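Local atomic coordinates of putative protein-disulfide isomerase (Pseudomonas syringae pv. tomato, PDB entry 3GN3), a protein that is of unknown function but belongs to the DsbA family and may act in thiol-disulfide chemistry. Residues H138-K141 and W142-Y146; V174-W177 and V178-G182. All coordinates share one frame; numbering follows the deposited sequence.

Contact 1 (H138-K141 and W142-Y146); sequences HAVK and WHTKY
Thr144 and Val140, one helical turn apart, illustrate how a buried hydroxyl can be satisfied by the helix that carries it. From its CB, 3.5 Å from Val140 O, the threonine branches two ways. OG1 lies beside the backbone N and anti to the carbonyl carbon (chi1 -56°), which turns it back along the helix to donate a hydrogen bond to Val140 O at 2.9 Å. CG2, the other branch, is anti to the backbone N, and the side chain as a whole packs on Pro58 of a second subunit. Val140 O is gripped twice, because Thr144 N also donates to it at 3.2 Å, and the two donors arrive from opposite faces of the carbonyl plane.

His143 treats the preceding turn differently. Its backbone N bonds Ala139 O almost linearly (170°), while the ring presents its edge to that oxygen: Ala139 O lies in the ring plane, 3.2 Å from His143 CD2. The ring's ND1 is hydrogen-bonded to the backbone N of Leu54, which ties the helix to strand 48-54. Trp142 N completes the ladder with a more bent bond to His138 O, and one turn on, Tyr146 CB sits 3.9 Å above the indole plane, offset toward its rim. Lys145 N donates to Lys141 O; the Lys141 side chain leads away, NZ to a salt bridge with Glu137 and to a cation-pi contact with Trp59 of the second subunit. These i to i+4 bonds, with the threonine hydroxyl returned to the backbone, are typical of an alpha-helix, here helix 137-150.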
loop_
_atom_site.group_PDB
_atom_site.type_symbol
_atom_site.label_atom_id
_atom_site.label_comp_id
_atom_site.label_asym_id
_atom_site.label_seq_id
_atom_site.Cartn_x
_atom_site.Cartn_y
_atom_site.Cartn_z
ATOM N N HIS A 138 -2.188 12.488 18.026
ATOM C CA HIS A 138 -1.189 12.510 16.963
ATOM C C HIS A 138 -0.251 11.307 16.950
ATOM O O HIS A 138 0.098 10.814 15.875
ATOM C CB HIS A 138 -0.424 13.835 16.961
ATOM C CG HIS A 138 -1.284 14.997 16.598
ATOM N ND1 HIS A 138 -1.810 15.861 17.541
ATOM C CD2 HIS A 138 -1.783 15.396 15.402
ATOM C CE1 HIS A 138 -2.566 16.762 16.939
ATOM N NE2 HIS A 138 -2.568 16.499 15.642
ATOM N N ALA A 139 0.139 10.831 18.134
ATOM C CA ALA A 139 0.946 9.613 18.256
ATOM C C ALA A 139 0.162 8.408 17.751
ATOM O O ALA A 139 0.684 7.642 16.935
ATOM C CB ALA A 139 1.428 9.391 19.700
ATOM N N VAL A 140 -1.078 8.254 18.227
ATOM C CA VAL A 140 -2.010 7.249 17.704
ATOM C C VAL A 140 -2.164 7.342 16.175
ATOM O O VAL A 140 -2.124 6.330 15.478
ATOM C CB VAL A 140 -3.405 7.342 18.370
ATOM C CG1 VAL A 140 -4.340 6.224 17.844
ATOM C CG2 VAL A 140 -3.296 7.287 19.909
ATOM N N LYS A 141 -2.319 8.558 15.659
ATOM C CA LYS A 141 -2.435 8.761 14.214
ATOM C C LYS A 141 -1.168 8.369 13.493
ATOM O O LYS A 141 -1.249 7.793 12.405
ATOM C CB LYS A 141 -2.836 10.204 13.846
ATOM C CG LYS A 141 -4.333 10.437 13.940
ATOM C CD LYS A 141 -4.643 11.857 14.326
ATOM C CE LYS A 141 -6.098 12.163 14.036
ATOM N NZ LYS A 141 -6.314 13.627 13.794
ATOM N N TRP A 142 -0.014 8.680 14.092
ATOM C CA TRP A 142 1.271 8.417 13.439
ATOM C C TRP A 142 1.487 6.908 13.190
ATOM O O TRP A 142 1.843 6.503 12.075
ATOM C CB TRP A 142 2.462 9.005 14.208
ATOM C CG TRP A 142 3.703 8.854 13.366
ATOM C CD1 TRP A 142 4.188 9.761 12.473
ATOM C CD2 TRP A 142 4.566 7.705 13.278
ATOM N NE1 TRP A 142 5.312 9.264 11.847
ATOM C CE2 TRP A 142 5.558 7.998 12.308
ATOM C CE3 TRP A 142 4.592 6.459 13.909
ATOM C CZ2 TRP A 142 6.569 7.085 11.952
ATOM C CZ3 TRP A 142 5.622 5.538 13.555
ATOM C CH2 TRP A 142 6.590 5.870 12.593
ATOM N N HIS A 143 1.271 6.097 14.234
ATOM C CA HIS A 143 1.393 4.648 14.125
ATOM C C HIS A 143 0.450 4.087 13.078
ATOM O O HIS A 143 0.877 3.358 12.185
ATOM C CB HIS A 143 1.177 3.994 15.481
ATOM C CG HIS A 143 2.346 4.174 16.395
ATOM N ND1 HIS A 143 3.345 3.233 16.518
ATOM C CD2 HIS A 143 2.710 5.218 17.182
ATOM C CE1 HIS A 143 4.258 3.675 17.365
ATOM N NE2 HIS A 143 3.900 4.880 17.775
ATOM N N THR A 144 -0.813 4.485 13.161
ATOM C CA THR A 144 -1.821 4.020 12.241
ATOM C C THR A 144 -1.494 4.399 10.800
ATOM O O THR A 144 -1.464 3.535 9.908
ATOM C CB THR A 144 -3.156 4.529 12.678
ATOM O OG1 THR A 144 -3.351 4.090 14.026
ATOM C CG2 THR A 144 -4.260 3.976 11.802
ATOM N N LYS A 145 -1.179 5.673 10.596
ATOM C CA LYS A 145 -0.789 6.173 9.293
ATOM C C LYS A 145 0.438 5.411 8.710
ATOM O O LYS A 145 0.481 5.077 7.509
ATOM C CB LYS A 145 -0.541 7.680 9.405
ATOM C CG LYS A 145 -0.616 8.418 8.105
ATOM C CD LYS A 145 -0.456 9.896 8.334
ATOM C CE LYS A 145 -0.079 10.610 7.039
ATOM N NZ LYS A 145 -0.321 12.081 7.152
ATOM N N TYR A 146 1.423 5.123 9.557
ATOM C CA TYR A 146 2.649 4.478 9.110
ATOM C C TYR A 146 2.360 3.023 8.731
ATOM O O TYR A 146 2.819 2.530 7.678
ATOM C CB TYR A 146 3.715 4.583 10.207
ATOM C CG TYR A 146 5.073 4.042 9.849
ATOM C CD1 TYR A 146 5.921 4.726 8.973
ATOM C CD2 TYR A 146 5.517 2.848 10.401
ATOM C CE1 TYR A 146 7.189 4.219 8.655
ATOM C CE2 TYR A 146 6.763 2.325 10.095
ATOM C CZ TYR A 146 7.597 3.010 9.226
ATOM O OH TYR A 146 8.845 2.475 8.954
#

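Contact 2 (V174-W177 and V178-G182); sequences VSKW and VSDIG
Val178 meets Val174 one turn back in helix 174-181, the C-terminal alpha-helix of this DsbA-family chain, where each residue from 178 to 181 repeats the i to i+4 backbone bond and adds something of its own. Val178 N donates to Val174 O in the carbonyl plane, and the valine side chains touch through Val178 CG2 and Val174 CG1 at 4.2 Å, while Val174 also packs against helix 36-43.

Ser179 follows on the exposed side. Its OG turns back to Ser175 O and donates to it at 2.9 Å, lying in the plane of that carbonyl; Ser179 N reaches the same oxygen from well outside the plane, tilted by 34°, so one acceptor serves two donors of one residue.

Asp180 adds charge to the repeat. Its N bonds Lys176 O at 2.8 Å, and its carboxylate forms a salt bridge with the Lys176 ammonium. The lysine leaves the helix with CG anti to the backbone N (chi1 -174°), runs extended through CE, and bends only at the last torsion (chi4 -78°), which brings NZ over to the aspartate. Asp172 is a second acidic partner of NZ, so the ammonium joins two carboxylates and probably helps to balance their charge.

Ile181 returns to the buried side, its N bonded to Trp177 O. Its CG1 and CD1 fold back over that carbonyl oxygen, and the side chain also packs on Leu39 and Phe18, while Trp177 points away to Phe158 and to a hydrogen bond with Ser169 O. Gly182 N bonds Val178 O, and its positive phi suits glycine. Among the charged groups the meeting is tight: Lys176 NZ lies 2.7 Å from Asp180 OD2, on the syn lone pair of that oxygen.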
loop_
_atom_site.group_PDB
_atom_site.type_symbol
_atom_site.label_atom_id
_atom_site.label_comp_id
_atom_site.label_asym_id
_atom_site.label_seq_id
_atom_site.Cartn_x
_atom_site.Cartn_y
_atom_site.Cartn_z
ATOM N N VAL A 174 14.103 -17.397 18.186
ATOM C CA VAL A 174 14.785 -16.098 18.086
ATOM C C VAL A 174 16.048 -16.190 17.213
ATOM O O VAL A 174 16.400 -15.238 16.501
ATOM C CB VAL A 174 15.079 -15.513 19.501
ATOM C CG1 VAL A 174 15.956 -14.265 19.446
ATOM C CG2 VAL A 174 13.769 -15.214 20.221
ATOM N N SER A 175 16.707 -17.348 17.241
ATOM C CA SER A 175 17.925 -17.575 16.449
ATOM C C SER A 175 17.636 -17.526 14.954
ATOM O O SER A 175 18.520 -17.147 14.182
ATOM C CB SER A 175 18.599 -18.899 16.822
ATOM O OG SER A 175 17.643 -19.940 16.854
ATOM N N LYS A 176 16.406 -17.886 14.552
ATOM C CA LYS A 176 15.998 -17.676 13.152
ATOM C C LYS A 176 15.870 -16.178 12.821
ATOM O O LYS A 176 16.407 -15.732 11.785
ATOM C CB LYS A 176 14.739 -18.449 12.751
ATOM C CG LYS A 176 14.444 -18.326 11.265
ATOM C CD LYS A 176 13.073 -18.920 10.902
ATOM C CE LYS A 176 12.483 -18.339 9.566
ATOM N NZ LYS A 176 11.869 -16.957 9.684
ATOM N N TRP A 177 15.224 -15.405 13.709
ATOM C CA TRP A 177 15.166 -13.946 13.540
ATOM C C TRP A 177 16.549 -13.374 13.383
ATOM O O TRP A 177 16.760 -12.522 12.525
ATOM C CB TRP A 177 14.454 -13.216 14.683
ATOM C CG TRP A 177 12.984 -13.547 14.856
ATOM C CD1 TRP A 177 12.194 -14.330 14.033
ATOM C CD2 TRP A 177 12.125 -13.067 15.899
ATOM N NE1 TRP A 177 10.903 -14.373 14.524
ATOM C CE2 TRP A 177 10.833 -13.608 15.664
ATOM C CE3 TRP A 177 12.321 -12.233 17.013
ATOM C CZ2 TRP A 177 9.736 -13.346 16.516
ATOM C CZ3 TRP A 177 11.217 -11.967 17.867
ATOM C CH2 TRP A 177 9.946 -12.524 17.605
ATOM N N VAL A 178 17.497 -13.855 14.189
ATOM C CA VAL A 178 18.870 -13.323 14.150
ATOM C C VAL A 178 19.510 -13.529 12.764
ATOM O O VAL A 178 20.083 -12.577 12.201
ATOM C CB VAL A 178 19.771 -13.899 15.303
ATOM C CG1 VAL A 178 21.106 -13.165 15.398
ATOM C CG2 VAL A 178 19.045 -13.835 16.635
ATOM N N SER A 179 19.380 -14.736 12.197
ATOM C CA SER A 179 19.912 -14.970 10.831
ATOM C C SER A 179 19.116 -14.230 9.766
ATOM O O SER A 179 19.706 -13.742 8.810
ATOM C CB SER A 179 19.968 -16.445 10.436
ATOM O OG SER A 179 19.591 -17.288 11.492
ATOM N N ASP A 180 17.784 -14.179 9.911
ATOM C CA ASP A 180 16.921 -13.417 8.991
ATOM C C ASP A 180 17.367 -11.961 8.960
ATOM O O ASP A 180 17.531 -11.386 7.879
ATOM C CB ASP A 180 15.451 -13.469 9.417
ATOM C CG ASP A 180 14.831 -14.848 9.259
ATOM O OD1 ASP A 180 15.420 -15.698 8.553
ATOM O OD2 ASP A 180 13.740 -15.080 9.835
ATOM N N ILE A 181 17.576 -11.369 10.141
ATOM C CA ILE A 181 18.059 -9.997 10.209
ATOM C C ILE A 181 19.439 -9.895 9.527
ATOM O O ILE A 181 19.675 -8.981 8.723
ATOM C CB ILE A 181 18.015 -9.396 11.655
ATOM C CG1 ILE A 181 16.553 -9.206 12.092
ATOM C CG2 ILE A 181 18.742 -8.056 11.699
ATOM C CD1 ILE A 181 16.287 -9.259 13.590
ATOM N N GLY A 182 20.318 -10.860 9.814
ATOM C CA GLY A 182 21.621 -10.952 9.161
ATOM C C GLY A 182 22.716 -10.369 10.026
ATOM O O GLY A 182 22.957 -9.170 9.994
#

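Overall arrangement
The two contacts are successive local examples within one chain. Contact 1 lies on helix 137-150 and closes before contact 2 opens on helix 174-181, with strands 157-160 and 163-164 between the two helices in sequence. Their centres are 28 Å apart and their nearest atoms about 14 Å, so they do not touch. Both nevertheless lean on the same mixed sheet and reach strand 16-22, contact 1 through Glu19 and contact 2 through Phe18, while contact 1 also packs on its parallel neighbour, strand 48-54. Their surroundings differ. Residues 138-146 pack against two other subunits, whereas no other chain of the assembly reaches residues 174-182, which pack on helix 36-43 at the C-terminal end of the chain.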